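Local coordinates for archaeal flagellar ATP-binding protein FlaH (Methanocaldococcus jannaschii DSM 2661, PDB 4WIA) that binds ATP as a KaiC-like accessory component of the archaeal flagellum, with a suggested regulatory role in assembly of the flagellum, at the interface of chains A and B. Residues are numbered along the deposited sequence; one frame, centred on the assembly and turned at random. Chains: chain A/B, Putative flagella-related protein H.

The interface of chains A and B. Residues chain A 52, 55-57, 84, 87, 89; chain B 12-13.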
# COMPACT_ATOMS: atom_id res chain seq x y z
N LEU A 52 -2.69 -5.62 -8.21
CA LEU A 52 -3.23 -6.19 -6.99
C LEU A 52 -2.64 -5.57 -5.73
O LEU A 52 -3.35 -5.32 -4.75
CB LEU A 52 -3.02 -7.69 -6.95
CG LEU A 52 -3.85 -8.48 -7.93
CD1 LEU A 52 -3.25 -9.87 -8.08
CD2 LEU A 52 -5.28 -8.59 -7.40
N ARG A 55 -4.20 -2.26 -4.80
CA ARG A 55 -5.62 -2.28 -4.40
C ARG A 55 -6.59 -2.23 -5.58
O ARG A 55 -7.74 -1.85 -5.42
CB ARG A 55 -5.96 -1.18 -3.40
CG ARG A 55 -5.02 -1.11 -2.19
CD ARG A 55 -5.13 -2.38 -1.36
NE ARG A 55 -4.11 -2.40 -0.35
CZ ARG A 55 -4.00 -3.30 0.63
NH1 ARG A 55 -2.97 -3.21 1.45
NH2 ARG A 55 -4.89 -4.23 0.85
N TYR A 56 -6.12 -2.66 -6.75
CA TYR A 56 -7.01 -2.99 -7.87
C TYR A 56 -7.38 -4.51 -7.89
O TYR A 56 -6.75 -5.33 -7.24
CB TYR A 56 -6.37 -2.59 -9.19
CG TYR A 56 -6.00 -1.12 -9.25
CD1 TYR A 56 -6.93 -0.18 -9.65
CD2 TYR A 56 -4.73 -0.68 -8.89
CE1 TYR A 56 -6.63 1.16 -9.70
CE2 TYR A 56 -4.40 0.66 -8.93
CZ TYR A 56 -5.34 1.57 -9.33
OH TYR A 56 -5.07 2.86 -9.42
N SER A 57 -8.46 -4.84 -8.58
CA SER A 57 -8.86 -6.21 -8.75
C SER A 57 -8.50 -6.64 -10.16
O SER A 57 -8.45 -5.82 -11.03
CB SER A 57 -10.35 -6.36 -8.53
OG SER A 57 -11.10 -5.48 -9.38
N LYS A 84 -4.93 -13.06 -2.39
CA LYS A 84 -5.73 -12.31 -3.33
C LYS A 84 -6.74 -13.26 -4.02
O LYS A 84 -7.87 -12.86 -4.27
CB LYS A 84 -4.85 -11.64 -4.37
CG LYS A 84 -3.89 -10.58 -3.82
CD LYS A 84 -4.63 -9.32 -3.43
CE LYS A 84 -3.70 -8.25 -2.91
NZ LYS A 84 -4.43 -6.96 -2.65
N SER A 87 -9.70 -13.99 -1.46
CA SER A 87 -10.64 -12.90 -1.21
C SER A 87 -11.49 -12.62 -2.44
O SER A 87 -12.46 -11.86 -2.38
CB SER A 87 -9.89 -11.63 -0.80
OG SER A 87 -9.11 -11.17 -1.87
N ALA A 89 -10.15 -10.91 -4.82
CA ALA A 89 -9.42 -9.86 -5.45
C ALA A 89 -8.81 -10.24 -6.78
O ALA A 89 -8.88 -9.44 -7.76
CB ALA A 89 -8.35 -9.36 -4.54
N SER B 12 -8.50 -4.45 -2.83
CA SER B 12 -8.62 -5.05 -4.11
C SER B 12 -9.97 -5.81 -4.24
O SER B 12 -10.58 -5.85 -5.32
CB SER B 12 -7.49 -6.05 -4.32
OG SER B 12 -6.24 -5.48 -4.56
N ARG B 13 -10.42 -6.43 -3.15
CA ARG B 13 -11.50 -7.44 -3.19
C ARG B 13 -12.89 -6.87 -3.31
O ARG B 13 -13.79 -7.59 -3.60
CB ARG B 13 -11.48 -8.29 -1.93
CG ARG B 13 -12.06 -7.57 -0.73
CD ARG B 13 -11.86 -8.37 0.50
NE ARG B 13 -10.51 -8.26 1.04
CZ ARG B 13 -10.06 -9.00 2.05
NH1 ARG B 13 -8.81 -8.87 2.51
NH2 ARG B 13 -10.85 -9.90 2.63
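B:Ser12 sets its hydroxyl between the backbone carbonyls of A:Tyr56 and A:Leu52 and the side-chain amine of A:Lys84, joining two copies of this KaiC-family ATPase in the deposited assembly, a packing that may or may not occur in the archaellum.

Polar contacts centre on the serine hydroxyl. B:Ser12 OG donates to the carbonyl A:Tyr56 O at 2.7 Å, approaching from above the carbonyl plane, 39° out of it. The amino group of A:Lys84, NZ, donates to the same OG at 3.0 Å. Within chain A, NZ also donates to A:Leu52 O at 2.9 Å, near the end of helix 40-53, so one amine bridges that helix and the incoming hydroxyl. A:Leu52 O lies at a similar distance from B:Ser12 OG, but with the hydroxyl hydrogen directed at A:Tyr56 O this pair would be at most an alternative bond. The lysine chain bends at chi2 (-73°) and then runs extended, which carries NZ from helix 82-87 to both oxygens. A methionine in place of A:Lys84 would probably leave B:Ser12 OG without this donor and break the tie to A:Leu52 O.

Apolar packing flanks the serine: the methyl A:Ala89 CB presses against B:Ser12 CB at 3.4 Å, a tight fit.

The remaining contacts are van der Waals. A:Ser57 CB rests on the carbonyl oxygen B:Ser12 O at 3.3 Å. At B:Arg13, A:Ser87 CB lies 3.7 Å above one face of the guanidinium, displaced toward its rim; the bend at chi3 (80°) turns the group over A:Ser87. A:Ser87 OG is fixed within its own chain, accepting from A:Ala89 N at 3.1 Å and donating to A:Lys84 O.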